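Local coordinates for protein imidazolonepropionase (Unidentified, PDB 2Q09) that hydrolyses a carbon-nitrogen bond of imidazolone-5-propanoate to give N-formimidoyl-L-glutamate, the third step of histidine degradation, at residues V157-G162 / L207-D212; G281-L286 / A355-E360; Q361-Q366 / G370-F375. One frame throughout, in Å; residues are numbered along the deposited sequence.

In the fold
Contacts 1 and 2 belong to the TIM barrel, each joining a helix to a barrel strand or the loop leading into it; contact 3 lies where the chain leaves the barrel for the strands beyond. Contact 2 is the buried one, an apolar packing of Val283 on Ala357 and Arg356. Contact 1, partly buried, depends on charge: one arginine grips one aspartate and rests its CG on a leucine methyl. Contact 3, also partly buried and farthest from the chain centre, folds a loop on itself around a selenomethionine, with backbone and water bonds. Contacts 2 and 3 touch, Ala355 CB lying 3.3 Å from Leu364 O, whereas contact 1 stands apart from both.

Contact 1. Residues V157-G162 / L207-D212; sequences VARRLG and LADAVD
Arg159 reaches from helix 148-164 to Asp209 in the loop that leads into strand 210-213, a helix-to-loop contact on the outside of the TIM barrel. Its packed part lies near the base of the arginine: CG rests against methyl CD2 of Leu207 at 4.1 Å, the two side chains crossing at a slant. Leu207 itself is buried, pressed on Leu152, Leu155 and Arg156 of the same helix. The chain of Arg159 bends at its second torsion (chi2 -62°) and then runs on past the Leu207 carbonyl to the carboxylate.

There the contact turns polar and more open to solvent, both charged residues being partly exposed. The guanidinium meets the carboxylate end-on, with one nitrogen for each oxygen. NH1 bonds Asp209 OD2 on its syn side at 3.1 Å; the two flat groups are turned 61° apart. OD2 additionally accepts the backbone N-H of Thr171, and NH2 also binds Gly206 O, which together help fix both groups. With an alanine here in place of Arg159, Asp209 is likely to lose its countercharge across this contact, and Leu207 CD2 the CG that it packs on. On the looser side a water is weakly held by NH1, its position doubtful. The straighter of the two salt-bridge bonds runs from Arg159 NH2 to Asp209 OD1 (3.1 Å, 174°): the oxygen lies in the guanidinium plane, while the nitrogen comes from well above the carboxylate plane.

Contact 2. Residues G281-L286 / A355-E360; sequences GVVATL and ARALGE
Arg356, near the end of helix 352-357, lays the aliphatic part of its side chain over one methyl of Val283. Its CB stands 3.9 Å from Val283 CG2, CG comes nearest at 3.6 Å, and CD follows at 3.7 Å, so three successive carbons share one partner. With CG anti to the backbone N (chi1 -174°), the chain heads out past the valine, then bends at chi3 and ends in a guanidinium whose NH1 donates to a water 3.0 Å away. The same water donates to Gly281 O, bridging the polar tip to the turn before the strand.

The other branch of Val283, CG1, packs on Ala357 CB at 4.0 Å, and Thr285 OG1 only brushes that methyl. Just beyond, Gly359 ends the helix as the C-prime residue of a Schellman motif, Glu360 N bonding Ala355 O and Gly359 N bonding Arg356 O.

Val283 is the first residue of strand 283-286, which runs between parallel strands 262-265 and 312-314 of the TIM barrel. The helix end packs against the barrel strands, Ala357 on Ser262 and Leu358 on Ile69 and Cys71, while the side chain of Thr285 lies about 4 Å from that of His72, a ligand of the iron.

Contact 3. Residues Q361-Q366 / G370-F375; sequences QEQLGQ and GMLADF
Met371, present as selenomethionine, thrusts its side chain into the curve of backbone 361-366 and touches chiefly carbonyls and main-chain atoms instead of other side chains. CB lies 3.5 Å from Gln363 O and CG 3.6 Å from Glu362 O. The chain stays extended about CB-CG (chi2 -171°), carrying SE on to Gln366 CB at 3.8 Å. The terminal methyl CE is modelled implausibly close to the backbone, and its exact position is doubtful.

Next to it, Leu372 N donates to Gln363 O (3.0 Å) and ties the two sides of the loop together. This loop connects helix 352-357, at the base of the TIM barrel, with strand 375-378, which pairs antiparallel with strands 63-73 and 395-400. Before that strand, Ala373 centres an inverse gamma turn.

Leu364 and Leu372 cross at an angle, CD2 of the former on CB of the latter at 3.7 Å. The same CD2 sits 3.2 Å from Asp374 OD2, a carboxylate oxygen whose charge is met by Arg168. Gln363 sets its CB against Leu372 CD1, while its OE1 binds Arg38. Two waters also span the loop. One accepts from Gly365 N and donates to Asp374 O; the other donates to Gln366 O and, at 3.0 Å, to Leu372 O.

Contact 1. Residues V157-G162 / L207-D212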
ATOM      1  N   VAL A 157       1.077 -14.454  -8.780  1.00 20.23           N
ATOM      2  CA  VAL A 157      -0.345 -14.132  -8.789  1.00 20.86           C
ATOM      3  C   VAL A 157      -0.495 -12.608  -8.816  1.00 20.42           C
ATOM      4  O   VAL A 157      -1.374 -12.076  -9.494  1.00 20.63           O
ATOM      5  CB  VAL A 157      -1.068 -14.680  -7.536  1.00 21.43           C
ATOM      6  CG1 VAL A 157      -2.487 -14.099  -7.448  1.00 21.57           C
ATOM      7  CG2 VAL A 157      -1.148 -16.203  -7.601  1.00 22.54           C
ATOM      8  N   ALA A 158       0.363 -11.916  -8.072  1.00 20.46           N
ATOM      9  CA  ALA A 158       0.315 -10.457  -8.030  1.00 21.62           C
ATOM     10  C   ALA A 158       0.542  -9.889  -9.439  1.00 21.96           C
ATOM     11  O   ALA A 158      -0.211  -9.027  -9.893  1.00 22.45           O
ATOM     12  CB  ALA A 158       1.357  -9.924  -7.056  1.00 20.60           C
ATOM     13  N   ARG A 159       1.572 -10.375 -10.127  1.00 22.06           N
ATOM     14  CA  ARG A 159       1.844  -9.921 -11.489  1.00 23.54           C
ATOM     15  C   ARG A 159       0.637 -10.222 -12.374  1.00 23.71           C
ATOM     16  O   ARG A 159       0.283  -9.414 -13.227  1.00 24.38           O
ATOM     17  CB  ARG A 159       3.067 -10.637 -12.081  1.00 23.57           C
ATOM     18  CG  ARG A 159       4.407 -10.279 -11.456  1.00 22.61           C
ATOM     19  CD  ARG A 159       4.780  -8.799 -11.626  1.00 25.27           C
ATOM     20  NE  ARG A 159       6.151  -8.568 -11.169  1.00 25.63           N
ATOM     21  CZ  ARG A 159       6.615  -7.413 -10.697  1.00 26.42           C
ATOM     22  NH1 ARG A 159       5.823  -6.351 -10.610  1.00 26.01           N
ATOM     23  NH2 ARG A 159       7.880  -7.326 -10.299  1.00 24.74           N
ATOM     24  N   ARG A 160       0.028 -11.394 -12.189  1.00 23.55           N
ATOM     25  CA  ARG A 160      -1.147 -11.780 -12.982  1.00 25.12           C
ATOM     26  C   ARG A 160      -2.295 -10.797 -12.797  1.00 24.35           C
ATOM     27  O   ARG A 160      -3.002 -10.457 -13.747  1.00 24.28           O
ATOM     28  CB  ARG A 160      -1.640 -13.179 -12.594  1.00 26.17           C
ATOM     29  CG  ARG A 160      -1.162 -14.275 -13.508  1.00 31.75           C
ATOM     30  CD  ARG A 160      -1.539 -15.659 -12.971  1.00 33.16           C
ATOM     31  NE  ARG A 160      -2.881 -16.093 -13.340  1.00 35.57           N
ATOM     32  CZ  ARG A 160      -3.389 -17.270 -12.976  1.00 35.29           C
ATOM     33  NH1 ARG A 160      -2.671 -18.112 -12.237  1.00 35.13           N
ATOM     34  NH2 ARG A 160      -4.611 -17.614 -13.358  1.00 34.79           N
ATOM     35  N   LEU A 161      -2.494 -10.348 -11.561  1.00 23.15           N
ATOM     36  CA  LEU A 161      -3.565  -9.404 -11.271  1.00 23.69           C
ATOM     37  C   LEU A 161      -3.321  -8.090 -12.002  1.00 23.45           C
ATOM     38  O   LEU A 161      -4.251  -7.501 -12.555  1.00 24.83           O
ATOM     39  CB  LEU A 161      -3.661  -9.166  -9.762  1.00 22.48           C
ATOM     40  CG  LEU A 161      -4.100 -10.403  -8.966  1.00 21.69           C
ATOM     41  CD1 LEU A 161      -3.842 -10.197  -7.482  1.00 21.72           C
ATOM     42  CD2 LEU A 161      -5.582 -10.666  -9.234  1.00 20.48           C
ATOM     43  N   GLY A 162      -2.066  -7.650 -12.012  1.00 24.75           N
ATOM     44  CA  GLY A 162      -1.717  -6.407 -12.678  1.00 26.43           C
ATOM     45  C   GLY A 162      -1.891  -6.492 -14.184  1.00 27.58           C
ATOM     46  O   GLY A 162      -2.079  -5.482 -14.855  1.00 28.01           O
ATOM     47  N   LEU A 207      10.350 -10.967 -10.158  1.00 27.04           N
ATOM     48  CA  LEU A 207       9.084 -11.038  -9.436  1.00 25.78           C
ATOM     49  C   LEU A 207       8.910 -10.091  -8.249  1.00 25.33           C
ATOM     50  O   LEU A 207       7.786  -9.903  -7.775  1.00 24.09           O
ATOM     51  CB  LEU A 207       8.843 -12.472  -8.955  1.00 25.34           C
ATOM     52  CG  LEU A 207       8.530 -13.508 -10.039  1.00 26.06           C
ATOM     53  CD1 LEU A 207       8.336 -14.874  -9.399  1.00 26.44           C
ATOM     54  CD2 LEU A 207       7.261 -13.092 -10.785  1.00 26.51           C
ATOM     55  N   ALA A 208       9.999  -9.495  -7.766  1.00 24.34           N
ATOM     56  CA  ALA A 208       9.901  -8.607  -6.610  1.00 26.64           C
ATOM     57  C   ALA A 208      10.393  -7.181  -6.843  1.00 26.57           C
ATOM     58  O   ALA A 208      11.515  -6.973  -7.296  1.00 28.47           O
ATOM     59  CB  ALA A 208      10.653  -9.219  -5.425  1.00 25.19           C
ATOM     60  N   ASP A 209       9.550  -6.205  -6.526  1.00 26.63           N
ATOM     61  CA  ASP A 209       9.921  -4.804  -6.680  1.00 26.62           C
ATOM     62  C   ASP A 209      10.553  -4.309  -5.384  1.00 27.16           C
ATOM     63  O   ASP A 209      11.251  -3.295  -5.378  1.00 29.72           O
ATOM     64  CB  ASP A 209       8.696  -3.948  -7.020  1.00 25.75           C
ATOM     65  CG  ASP A 209       8.072  -4.332  -8.340  1.00 26.82           C
ATOM     66  OD1 ASP A 209       8.832  -4.538  -9.311  1.00 26.48           O
ATOM     67  OD2 ASP A 209       6.826  -4.422  -8.412  1.00 25.18           O
ATOM     68  N   ALA A 210      10.313  -5.028  -4.292  1.00 25.15           N
ATOM     69  CA  ALA A 210      10.868  -4.649  -2.995  1.00 24.73           C
ATOM     70  C   ALA A 210      10.883  -5.824  -2.025  1.00 25.29           C
ATOM     71  O   ALA A 210      10.273  -6.865  -2.294  1.00 24.82           O
ATOM     72  CB  ALA A 210      10.065  -3.499  -2.400  1.00 23.07           C
ATOM     73  N   VAL A 211      11.603  -5.654  -0.915  1.00 24.64           N
ATOM     74  CA  VAL A 211      11.706  -6.676   0.124  1.00 27.10           C
ATOM     75  C   VAL A 211      11.262  -6.076   1.456  1.00 27.36           C
ATOM     76  O   VAL A 211      11.697  -4.987   1.828  1.00 28.80           O
ATOM     77  CB  VAL A 211      13.150  -7.208   0.263  1.00 26.92           C
ATOM     78  CG1 VAL A 211      13.230  -8.232   1.383  1.00 28.74           C
ATOM     79  CG2 VAL A 211      13.597  -7.825  -1.046  1.00 29.06           C
ATOM     80  N   ASP A 212      10.404  -6.808   2.164  1.00 28.19           N
ATOM     81  CA  ASP A 212       9.824  -6.381   3.439  1.00 29.99           C
ATOM     82  C   ASP A 212      10.235  -7.354   4.548  1.00 30.40           C
ATOM     83  O   ASP A 212      10.675  -8.470   4.266  1.00 29.93           O
ATOM     84  CB  ASP A 212       8.294  -6.372   3.291  1.00 30.89           C
ATOM     85  CG  ASP A 212       7.578  -5.572   4.371  1.00 33.96           C
ATOM     86  OD1 ASP A 212       8.190  -5.228   5.408  1.00 32.45           O
ATOM     87  OD2 ASP A 212       6.374  -5.300   4.173  1.00 34.34           O
TER
HETATM   88  O   HOH W   1       7.678  -4.041 -11.386  1.00 46.62           O

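Contact 2. Residues G281-L286 / A355-E360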
ATOM      1  N   GLY A 281      14.752  10.542   4.551  1.00 34.86           N
ATOM      2  CA  GLY A 281      13.583  10.697   3.699  1.00 32.27           C
ATOM      3  C   GLY A 281      12.715   9.455   3.580  1.00 31.22           C
ATOM      4  O   GLY A 281      12.154   9.184   2.519  1.00 30.84           O
ATOM      5  N   VAL A 282      12.603   8.703   4.667  1.00 28.96           N
ATOM      6  CA  VAL A 282      11.794   7.493   4.682  1.00 26.98           C
ATOM      7  C   VAL A 282      10.335   7.884   4.932  1.00 25.57           C
ATOM      8  O   VAL A 282      10.057   8.822   5.678  1.00 23.43           O
ATOM      9  CB  VAL A 282      12.284   6.529   5.800  1.00 27.67           C
ATOM     10  CG1 VAL A 282      11.446   5.263   5.822  1.00 26.36           C
ATOM     11  CG2 VAL A 282      13.759   6.190   5.574  1.00 28.87           C
ATOM     12  N   VAL A 283       9.403   7.181   4.300  1.00 23.94           N
ATOM     13  CA  VAL A 283       7.991   7.478   4.504  1.00 22.82           C
ATOM     14  C   VAL A 283       7.469   6.636   5.664  1.00 23.28           C
ATOM     15  O   VAL A 283       7.817   5.458   5.794  1.00 22.44           O
ATOM     16  CB  VAL A 283       7.156   7.162   3.246  1.00 22.99           C
ATOM     17  CG1 VAL A 283       5.670   7.348   3.540  1.00 22.88           C
ATOM     18  CG2 VAL A 283       7.570   8.074   2.097  1.00 24.04           C
ATOM     19  N   ALA A 284       6.651   7.242   6.517  1.00 21.81           N
ATOM     20  CA  ALA A 284       6.066   6.521   7.642  1.00 22.36           C
ATOM     21  C   ALA A 284       4.661   6.109   7.206  1.00 22.28           C
ATOM     22  O   ALA A 284       3.818   6.960   6.916  1.00 22.46           O
ATOM     23  CB  ALA A 284       5.999   7.423   8.881  1.00 21.21           C
ATOM     24  N   THR A 285       4.409   4.806   7.151  1.00 21.96           N
ATOM     25  CA  THR A 285       3.103   4.335   6.725  1.00 21.07           C
ATOM     26  C   THR A 285       2.211   3.957   7.902  1.00 20.34           C
ATOM     27  O   THR A 285       2.534   3.071   8.694  1.00 20.84           O
ATOM     28  CB  THR A 285       3.229   3.131   5.772  1.00 23.27           C
ATOM     29  OG1 THR A 285       3.997   3.513   4.623  1.00 23.08           O
ATOM     30  CG2 THR A 285       1.837   2.681   5.293  1.00 21.25           C
ATOM     31  N   LEU A 286       1.090   4.652   8.017  1.00 18.92           N
ATOM     32  CA  LEU A 286       0.132   4.402   9.087  1.00 18.79           C
ATOM     33  C   LEU A 286      -0.883   3.357   8.638  1.00 18.33           C
ATOM     34  O   LEU A 286      -1.395   3.411   7.518  1.00 18.69           O
ATOM     35  CB  LEU A 286      -0.576   5.703   9.455  1.00 19.41           C
ATOM     36  CG  LEU A 286       0.385   6.828   9.881  1.00 20.36           C
ATOM     37  CD1 LEU A 286      -0.400   8.105  10.138  1.00 23.02           C
ATOM     38  CD2 LEU A 286       1.147   6.408  11.146  1.00 21.53           C
ATOM     39  N   ALA A 355       2.841   7.292  -3.138  1.00 22.62           N
ATOM     40  CA  ALA A 355       3.677   7.120  -4.320  1.00 22.96           C
ATOM     41  C   ALA A 355       5.142   7.013  -3.897  1.00 22.97           C
ATOM     42  O   ALA A 355       5.867   6.134  -4.362  1.00 24.09           O
ATOM     43  CB  ALA A 355       3.493   8.296  -5.275  1.00 22.98           C
ATOM     44  N   ARG A 356       5.565   7.914  -3.016  1.00 22.35           N
ATOM     45  CA  ARG A 356       6.940   7.931  -2.530  1.00 22.59           C
ATOM     46  C   ARG A 356       7.281   6.637  -1.794  1.00 23.50           C
ATOM     47  O   ARG A 356       8.389   6.112  -1.930  1.00 22.57           O
ATOM     48  CB  ARG A 356       7.162   9.129  -1.597  1.00 23.19           C
ATOM     49  CG  ARG A 356       8.624   9.313  -1.145  1.00 23.65           C
ATOM     50  CD  ARG A 356       8.793  10.598  -0.337  1.00 27.26           C
ATOM     51  NE  ARG A 356       8.569  11.786  -1.159  1.00 28.92           N
ATOM     52  CZ  ARG A 356       9.464  12.289  -2.006  1.00 31.27           C
ATOM     53  NH1 ARG A 356      10.655  11.717  -2.143  1.00 30.35           N
ATOM     54  NH2 ARG A 356       9.162  13.357  -2.729  1.00 31.56           N
ATOM     55  N   ALA A 357       6.336   6.134  -1.007  1.00 21.42           N
ATOM     56  CA  ALA A 357       6.543   4.894  -0.258  1.00 23.20           C
ATOM     57  C   ALA A 357       6.805   3.713  -1.197  1.00 22.35           C
ATOM     58  O   ALA A 357       7.352   2.692  -0.786  1.00 23.82           O
ATOM     59  CB  ALA A 357       5.329   4.600   0.620  1.00 22.13           C
ATOM     60  N   LEU A 358       6.407   3.854  -2.455  1.00 24.47           N
ATOM     61  CA  LEU A 358       6.609   2.798  -3.441  1.00 25.19           C
ATOM     62  C   LEU A 358       7.726   3.174  -4.409  1.00 26.62           C
ATOM     63  O   LEU A 358       7.945   2.486  -5.403  1.00 26.42           O
ATOM     64  CB  LEU A 358       5.312   2.542  -4.222  1.00 24.98           C
ATOM     65  CG  LEU A 358       4.085   2.112  -3.409  1.00 25.90           C
ATOM     66  CD1 LEU A 358       2.897   1.891  -4.324  1.00 23.84           C
ATOM     67  CD2 LEU A 358       4.405   0.835  -2.636  1.00 26.30           C
ATOM     68  N   GLY A 359       8.419   4.267  -4.106  1.00 26.99           N
ATOM     69  CA  GLY A 359       9.512   4.733  -4.944  1.00 26.87           C
ATOM     70  C   GLY A 359       9.054   5.322  -6.264  1.00 26.72           C
ATOM     71  O   GLY A 359       9.830   5.399  -7.220  1.00 27.69           O
ATOM     72  N   GLU A 360       7.797   5.747  -6.321  1.00 26.01           N
ATOM     73  CA  GLU A 360       7.240   6.319  -7.541  1.00 26.18           C
ATOM     74  C   GLU A 360       6.958   7.821  -7.438  1.00 25.57           C
ATOM     75  O   GLU A 360       6.155   8.356  -8.205  1.00 25.71           O
ATOM     76  CB  GLU A 360       5.946   5.591  -7.903  1.00 25.45           C
ATOM     77  CG  GLU A 360       6.117   4.117  -8.258  1.00 30.95           C
ATOM     78  CD  GLU A 360       6.912   3.906  -9.535  1.00 33.85           C
ATOM     79  OE1 GLU A 360       6.658   4.632 -10.518  1.00 36.36           O
ATOM     80  OE2 GLU A 360       7.777   3.008  -9.556  1.00 36.59           O
TER
HETATM   81  O   HOH W   2      12.467   9.935  -0.608  1.00 50.75           O

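Contact 3. Residues Q361-Q366 / G370-F375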
ATOM      1  N   GLN A 361       7.616   8.495  -6.499  1.00 26.47           N
ATOM      2  CA  GLN A 361       7.401   9.928  -6.299  1.00 28.02           C
ATOM      3  C   GLN A 361       7.501  10.765  -7.577  1.00 28.49           C
ATOM      4  O   GLN A 361       6.805  11.774  -7.715  1.00 27.11           O
ATOM      5  CB  GLN A 361       8.390  10.478  -5.261  1.00 27.46           C
ATOM      6  CG  GLN A 361       9.858  10.260  -5.619  1.00 31.04           C
ATOM      7  CD  GLN A 361      10.386   8.925  -5.128  1.00 32.29           C
ATOM      8  OE1 GLN A 361       9.646   7.952  -5.013  1.00 32.58           O
ATOM      9  NE2 GLN A 361      11.680   8.872  -4.848  1.00 34.22           N
ATOM     10  N   GLU A 362       8.359  10.354  -8.507  1.00 30.42           N
ATOM     11  CA  GLU A 362       8.543  11.107  -9.747  1.00 32.61           C
ATOM     12  C   GLU A 362       7.526  10.780 -10.840  1.00 32.35           C
ATOM     13  O   GLU A 362       7.391  11.531 -11.807  1.00 31.30           O
ATOM     14  CB  GLU A 362       9.955  10.873 -10.308  1.00 35.46           C
ATOM     15  CG  GLU A 362      11.091  11.300  -9.383  1.00 41.19           C
ATOM     16  CD  GLU A 362      12.457  11.215 -10.044  1.00 46.37           C
ATOM     17  OE1 GLU A 362      12.874  10.104 -10.431  1.00 47.75           O
ATOM     18  OE2 GLU A 362      13.114  12.268 -10.180  1.00 49.76           O
ATOM     19  N   GLN A 363       6.801   9.677 -10.683  1.00 30.34           N
ATOM     20  CA  GLN A 363       5.853   9.238 -11.706  1.00 31.71           C
ATOM     21  C   GLN A 363       4.360   9.295 -11.383  1.00 30.63           C
ATOM     22  O   GLN A 363       3.539   9.439 -12.287  1.00 30.19           O
ATOM     23  CB  GLN A 363       6.175   7.797 -12.100  1.00 33.22           C
ATOM     24  CG  GLN A 363       7.602   7.557 -12.526  1.00 37.42           C
ATOM     25  CD  GLN A 363       7.913   8.175 -13.868  1.00 40.00           C
ATOM     26  OE1 GLN A 363       7.140   8.044 -14.816  1.00 42.28           O
ATOM     27  NE2 GLN A 363       9.053   8.845 -13.962  1.00 41.98           N
ATOM     28  N   LEU A 364       4.013   9.171 -10.105  1.00 28.94           N
ATOM     29  CA  LEU A 364       2.612   9.144  -9.682  1.00 27.75           C
ATOM     30  C   LEU A 364       2.289   9.979  -8.450  1.00 26.28           C
ATOM     31  O   LEU A 364       3.183  10.461  -7.758  1.00 26.41           O
ATOM     32  CB  LEU A 364       2.217   7.695  -9.385  1.00 27.16           C
ATOM     33  CG  LEU A 364       2.315   6.672 -10.519  1.00 26.51           C
ATOM     34  CD1 LEU A 364       2.343   5.254  -9.954  1.00 27.16           C
ATOM     35  CD2 LEU A 364       1.135   6.861 -11.445  1.00 24.34           C
ATOM     36  N   GLY A 365       0.996  10.142  -8.188  1.00 27.00           N
ATOM     37  CA  GLY A 365       0.569  10.865  -7.008  1.00 25.51           C
ATOM     38  C   GLY A 365       0.240  12.337  -7.124  1.00 25.85           C
ATOM     39  O   GLY A 365      -0.258  12.922  -6.153  1.00 25.23           O
ATOM     40  N   GLN A 366       0.514  12.943  -8.279  1.00 24.58           N
ATOM     41  CA  GLN A 366       0.229  14.366  -8.466  1.00 25.70           C
ATOM     42  C   GLN A 366      -0.244  14.647  -9.886  1.00 24.34           C
ATOM     43  O   GLN A 366       0.135  13.949 -10.823  1.00 24.94           O
ATOM     44  CB  GLN A 366       1.481  15.199  -8.205  1.00 25.33           C
ATOM     45  CG  GLN A 366       2.130  14.975  -6.852  1.00 24.88           C
ATOM     46  CD  GLN A 366       3.404  15.775  -6.698  1.00 24.56           C
ATOM     47  OE1 GLN A 366       3.396  17.004  -6.814  1.00 26.10           O
ATOM     48  NE2 GLN A 366       4.510  15.086  -6.442  1.00 23.83           N
ATOM     49  N   GLY A 370       3.959  15.752 -17.288  1.00 30.64           N
ATOM     50  CA  GLY A 370       5.111  14.869 -17.285  1.00 30.76           C
ATOM     51  C   GLY A 370       4.928  13.584 -16.489  1.00 31.64           C
ATOM     52  O   GLY A 370       5.634  12.602 -16.722  1.00 30.41           O
HETATM   53  N   MSE A 371       3.990  13.576 -15.545  1.00 30.58           N
HETATM   54  CA  MSE A 371       3.750  12.372 -14.749  1.00 30.71           C
HETATM   55  C   MSE A 371       2.710  11.479 -15.419  1.00 28.25           C
HETATM   56  O   MSE A 371       1.987  11.927 -16.307  1.00 28.31           O
HETATM   57  CB  MSE A 371       3.307  12.753 -13.334  1.00 31.80           C
HETATM   58  CG  MSE A 371       4.413  13.433 -12.547  1.00 35.73           C
HETATM   59 SE   MSE A 371       3.962  13.685 -10.678  1.00 39.97          SE
HETATM   60  CE  MSE A 371       4.606  12.022  -9.990  1.00 39.91           C
ATOM     61  N   LEU A 372       2.631  10.220 -14.990  1.00 27.24           N
ATOM     62  CA  LEU A 372       1.687   9.278 -15.581  1.00 26.19           C
ATOM     63  C   LEU A 372       0.247   9.746 -15.445  1.00 26.23           C
ATOM     64  O   LEU A 372      -0.128  10.364 -14.439  1.00 25.57           O
ATOM     65  CB  LEU A 372       1.866   7.892 -14.955  1.00 25.67           C
ATOM     66  CG  LEU A 372       3.224   7.240 -15.258  1.00 27.15           C
ATOM     67  CD1 LEU A 372       3.443   6.039 -14.345  1.00 25.53           C
ATOM     68  CD2 LEU A 372       3.287   6.830 -16.733  1.00 27.08           C
ATOM     69  N   ALA A 373      -0.560   9.443 -16.459  1.00 24.62           N
ATOM     70  CA  ALA A 373      -1.955   9.857 -16.473  1.00 24.35           C
ATOM     71  C   ALA A 373      -2.876   8.914 -15.699  1.00 23.94           C
ATOM     72  O   ALA A 373      -3.714   8.226 -16.291  1.00 23.68           O
ATOM     73  CB  ALA A 373      -2.445   9.999 -17.916  1.00 26.53           C
ATOM     74  N   ASP A 374      -2.701   8.894 -14.382  1.00 24.63           N
ATOM     75  CA  ASP A 374      -3.518   8.073 -13.493  1.00 24.41           C
ATOM     76  C   ASP A 374      -4.339   9.068 -12.686  1.00 23.64           C
ATOM     77  O   ASP A 374      -3.846   9.644 -11.713  1.00 25.96           O
ATOM     78  CB  ASP A 374      -2.630   7.242 -12.558  1.00 24.16           C
ATOM     79  CG  ASP A 374      -1.980   6.067 -13.259  1.00 26.35           C
ATOM     80  OD1 ASP A 374      -2.025   6.014 -14.508  1.00 26.05           O
ATOM     81  OD2 ASP A 374      -1.417   5.197 -12.555  1.00 25.86           O
ATOM     82  N   PHE A 375      -5.580   9.292 -13.099  1.00 23.35           N
ATOM     83  CA  PHE A 375      -6.417  10.244 -12.389  1.00 22.80           C
ATOM     84  C   PHE A 375      -7.867   9.804 -12.322  1.00 23.38           C
ATOM     85  O   PHE A 375      -8.284   8.868 -13.024  1.00 22.68           O
ATOM     86  CB  PHE A 375      -6.293  11.637 -13.025  1.00 23.09           C
ATOM     87  CG  PHE A 375      -6.652  11.685 -14.480  1.00 24.24           C
ATOM     88  CD1 PHE A 375      -7.971  11.850 -14.889  1.00 23.97           C
ATOM     89  CD2 PHE A 375      -5.660  11.581 -15.448  1.00 23.42           C
ATOM     90  CE1 PHE A 375      -8.296  11.928 -16.244  1.00 24.15           C
ATOM     91  CE2 PHE A 375      -5.969  11.656 -16.805  1.00 24.02           C
ATOM     92  CZ  PHE A 375      -7.290  11.826 -17.205  1.00 25.08           C
TER
HETATM   93  O   HOH W   3      -1.341   9.999 -10.254  1.00 26.04           O
HETATM   94  O   HOH W   4       0.559  11.245 -11.641  1.00 23.97           O